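Side-chain contacts in Exo-beta-1,4-mannosidase (Rhizomucor miehei, PDB 4LYP), which probably hydrolyses terminal beta-D-mannose residues from the non-reducing ends of beta-mannosides, as a TIM-barrel enzyme of glycoside hydrolase family 5 that also carries out transglycosylation: residues M112-M117 / K122-V127; S245-I250 / V263-E268; Q374-A379 / L441-E446; Y421-Y424 / T429-I432. All blocks are in the same frame, centred on the assembly; numbering follows the deposited sequence.

How the contacts relate
Along the chain, contact 1 comes first: it closes a short loop between strand 95-99 and helix 125-140, at the start of that helix. Contact 2 follows in series and packs helix 244-257 against the end of strand 262-264, within one beta-alpha-beta unit of the barrel. Contact 3 spans 61 intervening residues and joins the two late helices 362-380 and 429-448. Contact 4 is nested inside that loop, where strand 423-424 turns into helix 429-448, so both contacts use this last helix. Contacts 2 and 4 reach the same sheet from opposite sides of the chain's centre, their centres about 30 Å apart, and none of the four touches another.

Contact 1. Residues M112-M117 / K122-V127; sequences MRPSMM and KYNEGV
Met117 crosses the Tyr123 ring at an oblique angle, and its CB, CG and SD in turn meet that residue. Met117 CB lies 3.9 Å from Tyr123 CE1. Because CG is anti to the backbone N (chi1 -171°), it comes over one face of the ring, toward the rim, as a CH-pi contact 4.2 Å from the ring centroid, and also lies 3.5 Å from Lys122 O. The sulfur follows obliquely in a Met-aromatic contact, Met117 SD being 4.3 Å from the centroid and 3.4 Å from Tyr123 OH. The tyrosine hydroxyl is hydrogen-bonded to His208 ND1, which helps fix the ring against the methionine.

Beside this pair Asn124 N donates to Met116 O at 2.8 Å, nearly straight at 166° although the N-H lies above the carbonyl plane. Asn124 is the N-cap of helix 125-140: its OD1 accepts from Val127 N at 3.3 Å, while ND2 donates a hydrogen bond to a water that donates to Ser115 O. The same amide nitrogen lies against the ring of Pro114, which follows a cis peptide bond. Val127 sets CG1 against Met116 CB and CG2 3.7 Å from Pro114 CG.

The contact thus fastens the loop after strand 95-99 to the first turn of helix 125-140, with Met66 of helix 65-69 meeting Met116 and Val127, and helix 197-213 bordering both methionines and the tyrosine.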
loop_
_atom_site.group_PDB
_atom_site.type_symbol
_atom_site.label_atom_id
_atom_site.label_comp_id
_atom_site.label_asym_id
_atom_site.label_seq_id
_atom_site.Cartn_x
_atom_site.Cartn_y
_atom_site.Cartn_z
ATOM N N MET A 112 -2.382 -3.939 13.730
ATOM C CA MET A 112 -3.556 -3.100 13.812
ATOM C C MET A 112 -4.567 -3.682 14.759
ATOM O O MET A 112 -4.883 -4.874 14.707
ATOM C CB MET A 112 -4.193 -3.069 12.427
ATOM C CG MET A 112 -3.284 -2.358 11.375
ATOM S SD MET A 112 -3.542 -2.898 9.641
ATOM C CE MET A 112 -5.177 -2.281 9.247
ATOM N N ARG A 113 -5.124 -2.839 15.614
ATOM C CA ARG A 113 -6.111 -3.258 16.589
ATOM C C ARG A 113 -7.191 -2.163 16.681
ATOM O O ARG A 113 -6.850 -0.976 16.738
ATOM C CB ARG A 113 -5.461 -3.447 17.996
ATOM C CG ARG A 113 -6.385 -4.123 19.005
ATOM C CD ARG A 113 -5.817 -4.163 20.400
ATOM N NE ARG A 113 -4.624 -4.977 20.492
ATOM C CZ ARG A 113 -3.402 -4.674 20.915
ATOM N NH1 ARG A 113 -3.129 -3.435 21.271
ATOM N NH2 ARG A 113 -2.457 -5.650 21.015
ATOM N N PRO A 114 -8.468 -2.517 16.780
ATOM C CA PRO A 114 -8.965 -3.888 16.652
ATOM C C PRO A 114 -8.877 -4.366 15.173
ATOM O O PRO A 114 -8.961 -3.531 14.235
ATOM C CB PRO A 114 -10.446 -3.773 17.131
ATOM C CG PRO A 114 -10.824 -2.335 16.778
ATOM C CD PRO A 114 -9.564 -1.523 16.897
ATOM N N SER A 115 -8.730 -5.670 15.004
ATOM C CA SER A 115 -8.673 -6.271 13.694
ATOM C C SER A 115 -10.067 -6.268 13.004
ATOM O O SER A 115 -11.122 -6.322 13.652
ATOM C CB SER A 115 -8.156 -7.690 13.801
ATOM O OG SER A 115 -8.972 -8.523 14.631
ATOM N N MET A 116 -10.004 -6.262 11.679
ATOM C CA MET A 116 -11.232 -6.416 10.888
ATOM C C MET A 116 -11.860 -7.827 11.033
ATOM O O MET A 116 -13.061 -7.986 11.051
ATOM C CB MET A 116 -10.858 -6.130 9.429
ATOM C CG MET A 116 -11.970 -6.098 8.434
ATOM S SD MET A 116 -11.288 -6.094 6.783
ATOM C CE MET A 116 -12.728 -5.521 5.861
ATOM N N MET A 117 -10.946 -8.817 11.068
ATOM C CA MET A 117 -11.366 -10.235 11.056
ATOM C C MET A 117 -10.637 -10.931 12.227
ATOM O O MET A 117 -9.576 -11.545 12.080
ATOM C CB MET A 117 -11.055 -10.880 9.743
ATOM C CG MET A 117 -11.671 -12.258 9.621
ATOM S SD MET A 117 -11.513 -13.081 8.024
ATOM C CE MET A 117 -9.796 -13.565 8.011
ATOM N N LYS A 122 -15.158 -14.301 10.881
ATOM C CA LYS A 122 -15.898 -13.521 11.930
ATOM C C LYS A 122 -15.334 -12.105 11.889
ATOM O O LYS A 122 -14.125 -11.918 12.030
ATOM C CB LYS A 122 -15.669 -14.170 13.289
ATOM C CG LYS A 122 -16.359 -15.525 13.357
ATOM C CD LYS A 122 -17.909 -15.380 13.459
ATOM C CE LYS A 122 -18.631 -16.653 13.891
ATOM N NZ LYS A 122 -19.145 -16.592 15.299
ATOM N N TYR A 123 -16.191 -11.157 11.663
ATOM C CA TYR A 123 -15.772 -9.802 11.391
ATOM C C TYR A 123 -16.161 -8.854 12.533
ATOM O O TYR A 123 -17.200 -9.019 13.204
ATOM C CB TYR A 123 -16.365 -9.271 10.077
ATOM C CG TYR A 123 -15.684 -9.913 8.901
ATOM C CD1 TYR A 123 -14.559 -9.316 8.315
ATOM C CD2 TYR A 123 -16.118 -11.159 8.370
ATOM C CE1 TYR A 123 -13.910 -9.939 7.293
ATOM C CE2 TYR A 123 -15.465 -11.795 7.340
ATOM C CZ TYR A 123 -14.345 -11.174 6.785
ATOM O OH TYR A 123 -13.692 -11.752 5.755
ATOM N N ASN A 124 -15.328 -7.834 12.733
ATOM C CA ASN A 124 -15.659 -6.709 13.608
ATOM C C ASN A 124 -16.375 -5.696 12.727
ATOM O O ASN A 124 -15.759 -5.009 11.909
ATOM C CB ASN A 124 -14.357 -6.123 14.193
ATOM C CG ASN A 124 -14.612 -5.069 15.189
ATOM O OD1 ASN A 124 -15.538 -4.231 14.992
ATOM N ND2 ASN A 124 -13.801 -5.002 16.260
ATOM N N GLU A 125 -17.691 -5.642 12.829
ATOM C CA GLU A 125 -18.507 -4.810 11.964
ATOM C C GLU A 125 -18.143 -3.363 12.131
ATOM O O GLU A 125 -18.224 -2.590 11.182
ATOM C CB GLU A 125 -19.979 -5.065 12.233
ATOM C CG GLU A 125 -20.902 -4.185 11.429
ATOM C CD GLU A 125 -20.840 -4.375 9.871
ATOM O OE1 GLU A 125 -21.519 -3.560 9.183
ATOM O OE2 GLU A 125 -20.178 -5.279 9.359
ATOM N N GLY A 126 -17.771 -2.906 13.341
ATOM C CA GLY A 126 -17.359 -1.510 13.524
ATOM C C GLY A 126 -16.174 -1.217 12.580
ATOM O O GLY A 126 -16.079 -0.107 11.952
ATOM N N VAL A 127 -15.226 -2.103 12.494
ATOM C CA VAL A 127 -14.051 -1.847 11.674
ATOM C C VAL A 127 -14.464 -1.939 10.162
ATOM O O VAL A 127 -14.056 -1.108 9.376
ATOM C CB VAL A 127 -12.904 -2.858 11.999
ATOM C CG1 VAL A 127 -11.734 -2.677 11.041
ATOM C CG2 VAL A 127 -12.475 -2.674 13.442
HETATM O O HOH W 1 -11.695 -7.023 16.277
#

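Contact 2. Residues S245-I250 / V263-E268; sequences SWFEEI and VSAGLE
Phe247 carries this contact, reaching from helix 244-257 to Ala265 and Leu267 just beyond strand 262-264. One residue before it, the Trp246 indole lies over one face of the Phe247 ring, with CE3 4.0 Å above its plane and over its centre, and NE1 is hydrogen-bonded to Asn202 OD1 of helix 197-213. The indole therefore backs the phenylalanine from within the same helix.

At Phe247 itself, CG lies anti to the carbonyl carbon (chi1 -74°), which carries the ring out toward the strand end. Its CE1 meets the methyl of Ala265 at 3.9 Å from CB, while CZ at the ring's far end reaches Leu267 CD1 at 4.2 Å. Both methyl groups approach the ring obliquely, and the leucine side chain crosses the phenylalanine at about a right angle. No hydrogen bond joins the two segments, and the contact is purely apolar and buried. Ala279 of helix 273-280 touches both Phe247 and Leu267.

Further along, Ile250 turns away to helix 197-213, and its CG1 sits over one face of the Trp246 indole toward its rim, 3.4 Å above the plane.

Such packing of a helix against the residues that leave the following strand belongs to the beta-alpha-beta unit of strand 230-234, helix 244-257 and strand 262-264, the repeating element of a TIM barrel.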
loop_
_atom_site.group_PDB
_atom_site.type_symbol
_atom_site.label_atom_id
_atom_site.label_comp_id
_atom_site.label_asym_id
_atom_site.label_seq_id
_atom_site.Cartn_x
_atom_site.Cartn_y
_atom_site.Cartn_z
ATOM N N SER A 245 2.333 -20.280 -9.857
ATOM C CA SER A 245 1.005 -20.936 -9.849
ATOM C C SER A 245 0.068 -20.304 -8.824
ATOM O O SER A 245 -1.140 -20.278 -9.020
ATOM C CB SER A 245 1.189 -22.428 -9.515
ATOM O OG SER A 245 1.914 -22.602 -8.271
ATOM N N TRP A 246 0.623 -19.782 -7.710
ATOM C CA TRP A 246 -0.224 -19.129 -6.695
ATOM C C TRP A 246 -0.725 -17.785 -7.233
ATOM O O TRP A 246 -1.914 -17.480 -7.113
ATOM C CB TRP A 246 0.540 -18.991 -5.406
ATOM C CG TRP A 246 -0.172 -18.266 -4.324
ATOM C CD1 TRP A 246 -1.106 -18.782 -3.487
ATOM C CD2 TRP A 246 0.002 -16.852 -3.948
ATOM N NE1 TRP A 246 -1.542 -17.816 -2.586
ATOM C CE2 TRP A 246 -0.880 -16.629 -2.827
ATOM C CE3 TRP A 246 0.781 -15.800 -4.440
ATOM C CZ2 TRP A 246 -0.971 -15.402 -2.200
ATOM C CZ3 TRP A 246 0.727 -14.578 -3.748
ATOM C CH2 TRP A 246 -0.175 -14.378 -2.669
ATOM N N PHE A 247 0.160 -17.000 -7.872
ATOM C CA PHE A 247 -0.295 -15.788 -8.492
ATOM C C PHE A 247 -1.355 -16.082 -9.518
ATOM O O PHE A 247 -2.357 -15.324 -9.606
ATOM C CB PHE A 247 0.850 -15.041 -9.161
ATOM C CG PHE A 247 1.769 -14.364 -8.190
ATOM C CD1 PHE A 247 1.390 -13.166 -7.523
ATOM C CD2 PHE A 247 3.053 -14.903 -7.893
ATOM C CE1 PHE A 247 2.239 -12.539 -6.648
ATOM C CE2 PHE A 247 3.895 -14.239 -6.995
ATOM C CZ PHE A 247 3.486 -13.055 -6.382
ATOM N N GLU A 248 -1.181 -17.108 -10.349
ATOM C CA GLU A 248 -2.187 -17.413 -11.382
ATOM C C GLU A 248 -3.528 -17.734 -10.742
ATOM O O GLU A 248 -4.599 -17.245 -11.109
ATOM C CB GLU A 248 -1.695 -18.617 -12.222
ATOM C CG GLU A 248 -2.676 -19.045 -13.303
ATOM C CD GLU A 248 -2.746 -17.966 -14.302
ATOM O OE1 GLU A 248 -1.710 -17.396 -14.728
ATOM O OE2 GLU A 248 -3.858 -17.721 -14.710
ATOM N N GLU A 249 -3.492 -18.576 -9.704
ATOM C CA GLU A 249 -4.745 -19.022 -9.128
ATOM C C GLU A 249 -5.471 -17.898 -8.393
ATOM O O GLU A 249 -6.688 -17.774 -8.511
ATOM C CB GLU A 249 -4.408 -20.197 -8.190
ATOM C CG GLU A 249 -5.557 -21.145 -7.962
ATOM C CD GLU A 249 -5.865 -20.988 -6.559
ATOM O OE1 GLU A 249 -5.669 -21.893 -5.679
ATOM O OE2 GLU A 249 -6.231 -19.860 -6.339
ATOM N N ILE A 250 -4.752 -17.141 -7.555
ATOM C CA ILE A 250 -5.450 -16.135 -6.766
ATOM C C ILE A 250 -5.912 -15.004 -7.647
ATOM O O ILE A 250 -7.002 -14.460 -7.458
ATOM C CB ILE A 250 -4.630 -15.647 -5.549
ATOM C CG1 ILE A 250 -4.112 -16.704 -4.596
ATOM C CG2 ILE A 250 -5.507 -14.664 -4.715
ATOM C CD1 ILE A 250 -5.254 -17.517 -3.970
ATOM N N VAL A 263 -6.781 -6.112 -11.362
ATOM C CA VAL A 263 -6.136 -6.937 -10.352
ATOM C C VAL A 263 -4.664 -6.658 -10.356
ATOM O O VAL A 263 -3.999 -6.616 -11.426
ATOM C CB VAL A 263 -6.445 -8.437 -10.572
ATOM C CG1 VAL A 263 -5.777 -9.301 -9.497
ATOM C CG2 VAL A 263 -7.943 -8.665 -10.587
ATOM N N SER A 264 -4.107 -6.541 -9.155
ATOM C CA SER A 264 -2.696 -6.324 -8.926
ATOM C C SER A 264 -2.078 -7.343 -7.974
ATOM O O SER A 264 -2.786 -7.928 -7.160
ATOM C CB SER A 264 -2.596 -4.881 -8.225
ATOM O OG SER A 264 -1.299 -4.609 -7.796
ATOM N N ALA A 265 -0.754 -7.580 -8.100
ATOM C CA ALA A 265 -0.051 -8.554 -7.308
ATOM C C ALA A 265 0.523 -8.026 -6.011
ATOM O O ALA A 265 0.868 -8.823 -5.140
ATOM C CB ALA A 265 1.070 -9.150 -8.132
ATOM N N GLY A 266 0.759 -6.714 -5.860
ATOM C CA GLY A 266 1.387 -6.126 -4.655
ATOM C C GLY A 266 2.858 -6.344 -4.504
ATOM O O GLY A 266 3.361 -6.232 -3.358
ATOM N N LEU A 267 3.581 -6.655 -5.590
ATOM C CA LEU A 267 4.971 -6.991 -5.464
ATOM C C LEU A 267 5.881 -5.788 -5.241
ATOM O O LEU A 267 5.652 -4.692 -5.774
ATOM C CB LEU A 267 5.450 -7.677 -6.753
ATOM C CG LEU A 267 6.622 -8.610 -6.612
ATOM C CD1 LEU A 267 6.209 -9.945 -5.946
ATOM C CD2 LEU A 267 7.361 -8.830 -7.939
ATOM N N GLU A 268 6.983 -6.064 -4.525
ATOM C CA GLU A 268 8.073 -5.041 -4.384
ATOM C C GLU A 268 8.830 -4.813 -5.679
ATOM O O GLU A 268 9.345 -3.732 -5.940
ATOM C CB GLU A 268 9.068 -5.475 -3.343
ATOM C CG GLU A 268 8.555 -5.532 -1.883
ATOM C CD GLU A 268 9.390 -6.508 -1.066
ATOM O OE1 GLU A 268 10.193 -6.119 -0.230
ATOM O OE2 GLU A 268 9.240 -7.754 -1.313
#

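Contact 3. Residues Q374-A379 / L441-E446; sequences QIVSLA and LKVQKE
Val443 meets Val376 and Ala379 where two outer helices of the TIM barrel, 362-380 and 429-448, pack side by side. The interaction between the two segments is entirely apolar: no hydrogen bond or ion pair crosses it, and the three touching residues bury a modest 117 Å² in all. Val443 is the central residue, pointing at the opposite helix from the middle of its segment, and its two methyl branches divide the work.

The first van der Waals contact is between branches. CG2 of Val443, which stands anti to the carbonyl carbon and beside the backbone N, comes 3.9 Å from CG1 of Val376, the branch anti to its own backbone N (chi1 168°). The two valines meet at an oblique angle. The second contact is with Ala379, one helical turn further along: Val443 CG1 faces both its methyl and its backbone carbonyl, reaching CB at 4.4 Å. The CA atoms of Ala379 and Val443 are 7.3 Å apart, an approach consistent with the small alanine side chain.

Polar bonds run within the helices or to other parts of the fold. Gln444 OE1 accepts from Leu56 N of strand 53-61, and Leu56 also touches Val443, so this strand borders the contact. On the first helix, Val376 O is bonded to Ser380 OG. A guanidine molecule lies about 6 Å from the side chain of Ala379, in a pocket that includes Leu56. At the end of the first segment, the carbonyl oxygen Ala379 O sits 4.0 Å from Val443 CG1.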
loop_
_atom_site.group_PDB
_atom_site.type_symbol
_atom_site.label_atom_id
_atom_site.label_comp_id
_atom_site.label_asym_id
_atom_site.label_seq_id
_atom_site.Cartn_x
_atom_site.Cartn_y
_atom_site.Cartn_z
ATOM N N GLN A 374 11.585 12.377 -12.175
ATOM C CA GLN A 374 11.865 11.286 -13.089
ATOM C C GLN A 374 10.558 10.624 -13.524
ATOM O O GLN A 374 10.405 10.243 -14.705
ATOM C CB GLN A 374 12.847 10.296 -12.443
ATOM C CG GLN A 374 13.272 9.241 -13.439
ATOM C CD GLN A 374 14.286 8.293 -12.824
ATOM O OE1 GLN A 374 14.662 8.440 -11.651
ATOM N NE2 GLN A 374 14.748 7.289 -13.576
ATOM N N ILE A 375 9.646 10.377 -12.571
ATOM C CA ILE A 375 8.388 9.776 -12.912
ATOM C C ILE A 375 7.601 10.644 -13.906
ATOM O O ILE A 375 7.009 10.132 -14.867
ATOM C CB ILE A 375 7.547 9.462 -11.673
ATOM C CG1 ILE A 375 8.210 8.350 -10.855
ATOM C CG2 ILE A 375 6.124 9.033 -12.084
ATOM C CD1 ILE A 375 7.668 8.243 -9.441
ATOM N N VAL A 376 7.612 11.960 -13.714
ATOM C CA VAL A 376 6.894 12.828 -14.646
ATOM C C VAL A 376 7.506 12.643 -16.053
ATOM O O VAL A 376 6.734 12.588 -17.034
ATOM C CB VAL A 376 6.994 14.342 -14.161
ATOM C CG1 VAL A 376 6.528 15.278 -15.253
ATOM C CG2 VAL A 376 6.098 14.473 -12.910
ATOM N N SER A 377 8.824 12.602 -16.161
ATOM C CA SER A 377 9.462 12.468 -17.455
ATOM C C SER A 377 9.135 11.102 -18.061
ATOM O O SER A 377 8.733 10.964 -19.261
ATOM C CB SER A 377 10.987 12.666 -17.271
ATOM O OG SER A 377 11.574 12.558 -18.539
ATOM N N LEU A 378 9.199 9.997 -17.273
ATOM C CA LEU A 378 8.848 8.663 -17.772
ATOM C C LEU A 378 7.356 8.579 -18.179
ATOM O O LEU A 378 6.994 7.943 -19.186
ATOM C CB LEU A 378 9.146 7.550 -16.778
ATOM C CG LEU A 378 10.671 7.357 -16.505
ATOM C CD1 LEU A 378 10.837 6.574 -15.224
ATOM C CD2 LEU A 378 11.228 6.563 -17.680
ATOM N N ALA A 379 6.481 9.191 -17.395
ATOM C CA ALA A 379 5.055 9.180 -17.705
ATOM C C ALA A 379 4.747 9.906 -19.003
ATOM O O ALA A 379 3.826 9.563 -19.708
ATOM C CB ALA A 379 4.313 9.866 -16.556
ATOM N N LEU A 441 -0.752 15.536 -13.390
ATOM C CA LEU A 441 -2.046 15.831 -14.039
ATOM C C LEU A 441 -1.861 16.607 -15.347
ATOM O O LEU A 441 -2.587 16.304 -16.337
ATOM C CB LEU A 441 -2.960 16.607 -13.080
ATOM C CG LEU A 441 -4.339 16.959 -13.618
ATOM C CD1 LEU A 441 -5.072 15.717 -14.074
ATOM C CD2 LEU A 441 -5.085 17.729 -12.506
ATOM N N LYS A 442 -0.920 17.543 -15.398
ATOM C CA LYS A 442 -0.642 18.212 -16.636
ATOM C C LYS A 442 -0.227 17.221 -17.746
ATOM O O LYS A 442 -0.671 17.306 -18.880
ATOM C CB LYS A 442 0.426 19.290 -16.426
ATOM C CG LYS A 442 0.752 20.082 -17.685
ATOM C CD LYS A 442 1.810 21.138 -17.407
ATOM C CE LYS A 442 2.091 22.050 -18.603
ATOM N NZ LYS A 442 1.485 23.427 -18.421
ATOM N N VAL A 443 0.599 16.259 -17.401
ATOM C CA VAL A 443 1.002 15.217 -18.328
ATOM C C VAL A 443 -0.210 14.441 -18.781
ATOM O O VAL A 443 -0.405 14.146 -19.974
ATOM C CB VAL A 443 2.121 14.297 -17.787
ATOM C CG1 VAL A 443 2.335 13.126 -18.701
ATOM C CG2 VAL A 443 3.417 15.081 -17.589
ATOM N N GLN A 444 -1.062 14.057 -17.827
ATOM C CA GLN A 444 -2.269 13.275 -18.178
ATOM C C GLN A 444 -3.104 14.045 -19.252
ATOM O O GLN A 444 -3.570 13.443 -20.215
ATOM C CB GLN A 444 -3.161 13.008 -16.966
ATOM C CG GLN A 444 -4.341 12.115 -17.295
ATOM C CD GLN A 444 -5.289 12.025 -16.125
ATOM O OE1 GLN A 444 -4.961 11.475 -15.050
ATOM N NE2 GLN A 444 -6.423 12.672 -16.271
ATOM N N LYS A 445 -3.272 15.351 -19.047
ATOM C CA LYS A 445 -3.994 16.174 -20.013
ATOM C C LYS A 445 -3.311 16.215 -21.362
ATOM O O LYS A 445 -3.975 16.025 -22.361
ATOM C CB LYS A 445 -4.252 17.547 -19.420
ATOM C CG LYS A 445 -5.221 17.520 -18.226
ATOM C CD LYS A 445 -5.465 18.900 -17.592
ATOM C CE LYS A 445 -6.331 18.801 -16.297
ATOM N NZ LYS A 445 -6.376 19.986 -15.346
ATOM N N GLU A 446 -1.996 16.372 -21.398
ATOM C CA GLU A 446 -1.285 16.328 -22.700
ATOM C C GLU A 446 -1.540 15.012 -23.390
ATOM O O GLU A 446 -1.781 14.962 -24.625
ATOM C CB GLU A 446 0.209 16.502 -22.499
ATOM C CG GLU A 446 0.679 17.836 -22.036
ATOM C CD GLU A 446 0.209 18.992 -22.854
ATOM O OE1 GLU A 446 0.073 18.819 -24.094
ATOM O OE2 GLU A 446 -0.055 20.080 -22.176
#

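Contact 4. Residues Y421-Y424 / T429-I432; sequences YSVY and TVQI
Strand 423-424 runs past residues 429-430, with the CA atoms of Val423 and Thr429 7.0 Å apart as their nearest approach, and no hydrogen bond passes between the two segments.

The side chains meet chiefly through one branch of each valine. Val423 points toward residues 429-432, and its CG1, set anti to the backbone N (chi1 176°), lies 3.9 Å from CG2 of Val430. The same CG1 also faces Thr429, coming 4.3 Å from its CB, so a single methyl of the strand touches two successive residues. The valine side chains cross at an oblique angle. Val430 CG2 does a second job: it comes within 3.3 Å of the carbonyl oxygen Tyr424 O, a close approach of a methyl to a polar backbone atom. Tyr424 meets Val430 by this backbone atom, while its CB points away from residues 429-432 and the side chain touches Arg342 and Arg397.

Thr429 OG1 is hydrogen-bonded to Asp365 OD1 of helix 362-380, which ties this part of the chain to that helix, while the carbon part of the residue remains in the apolar contact.

Within the fold, strand 423-424 pairs in parallel with strand 386-394, Val423 sharing backbone hydrogen bonds with Ala391 and Gly393. Val423 also touches Phe389 of that strand, as well as Lys364 and Tyr368 of helix 362-380; Tyr368 reaches Thr429 too, so the short strand and Thr429, near helix 429-448, share helix 362-380 as a neighbour.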
loop_
_atom_site.group_PDB
_atom_site.type_symbol
_atom_site.label_atom_id
_atom_site.label_comp_id
_atom_site.label_asym_id
_atom_site.label_seq_id
_atom_site.Cartn_x
_atom_site.Cartn_y
_atom_site.Cartn_z
ATOM N N TYR A 421 8.418 7.102 8.585
ATOM C CA TYR A 421 8.270 7.498 7.183
ATOM C C TYR A 421 7.061 8.428 6.990
ATOM O O TYR A 421 6.918 8.999 5.891
ATOM C CB TYR A 421 8.076 6.232 6.318
ATOM C CG TYR A 421 9.336 5.391 6.160
ATOM C CD1 TYR A 421 10.533 6.010 5.868
ATOM C CD2 TYR A 421 9.288 4.019 6.244
ATOM C CE1 TYR A 421 11.687 5.238 5.597
ATOM C CE2 TYR A 421 10.394 3.250 5.955
ATOM C CZ TYR A 421 11.578 3.876 5.606
ATOM O OH TYR A 421 12.738 3.169 5.239
ATOM N N SER A 422 6.203 8.627 8.004
ATOM C CA SER A 422 4.972 9.452 7.816
ATOM C C SER A 422 5.303 10.771 7.237
ATOM O O SER A 422 6.223 11.485 7.641
ATOM C CB SER A 422 4.337 9.669 9.168
ATOM O OG SER A 422 3.639 8.524 9.652
ATOM N N VAL A 423 4.403 11.194 6.334
ATOM C CA VAL A 423 4.334 12.597 5.879
ATOM C C VAL A 423 3.208 13.235 6.646
ATOM O O VAL A 423 2.038 12.889 6.488
ATOM C CB VAL A 423 4.014 12.655 4.367
ATOM C CG1 VAL A 423 3.834 14.120 3.920
ATOM C CG2 VAL A 423 5.128 12.033 3.512
ATOM N N TYR A 424 3.548 14.236 7.504
ATOM C CA TYR A 424 2.523 14.920 8.283
ATOM C C TYR A 424 1.893 16.038 7.473
ATOM O O TYR A 424 2.481 16.562 6.511
ATOM C CB TYR A 424 3.116 15.459 9.584
ATOM C CG TYR A 424 3.704 14.369 10.434
ATOM C CD1 TYR A 424 2.917 13.314 10.910
ATOM C CD2 TYR A 424 5.038 14.389 10.781
ATOM C CE1 TYR A 424 3.428 12.322 11.730
ATOM C CE2 TYR A 424 5.592 13.409 11.589
ATOM C CZ TYR A 424 4.757 12.378 12.106
ATOM O OH TYR A 424 5.259 11.419 12.975
ATOM N N THR A 429 7.435 18.348 2.949
ATOM C CA THR A 429 7.253 17.447 1.818
ATOM C C THR A 429 5.923 17.609 1.153
ATOM O O THR A 429 5.795 17.274 -0.058
ATOM C CB THR A 429 7.360 15.999 2.328
ATOM O OG1 THR A 429 8.309 15.928 3.411
ATOM C CG2 THR A 429 7.761 15.042 1.198
ATOM N N VAL A 430 4.903 18.134 1.857
ATOM C CA VAL A 430 3.584 18.266 1.282
ATOM C C VAL A 430 3.608 19.122 -0.004
ATOM O O VAL A 430 2.981 18.742 -0.987
ATOM C CB VAL A 430 2.605 18.800 2.312
ATOM C CG1 VAL A 430 1.239 19.181 1.672
ATOM C CG2 VAL A 430 2.409 17.768 3.424
ATOM N N GLN A 431 4.346 20.232 -0.001
ATOM C CA GLN A 431 4.329 21.124 -1.174
ATOM C C GLN A 431 4.977 20.381 -2.371
ATOM O O GLN A 431 4.555 20.558 -3.525
ATOM C CB GLN A 431 5.051 22.424 -0.898
ATOM C CG GLN A 431 5.025 23.392 -2.090
ATOM C CD GLN A 431 3.649 23.914 -2.376
ATOM O OE1 GLN A 431 3.014 24.417 -1.453
ATOM N NE2 GLN A 431 3.146 23.801 -3.644
ATOM N N ILE A 432 6.013 19.576 -2.111
ATOM C CA ILE A 432 6.645 18.829 -3.154
ATOM C C ILE A 432 5.710 17.782 -3.765
ATOM O O ILE A 432 5.647 17.561 -4.993
ATOM C CB ILE A 432 7.918 18.194 -2.594
ATOM C CG1 ILE A 432 8.948 19.365 -2.327
ATOM C CG2 ILE A 432 8.515 17.147 -3.545
ATOM C CD1 ILE A 432 10.060 18.915 -1.445
#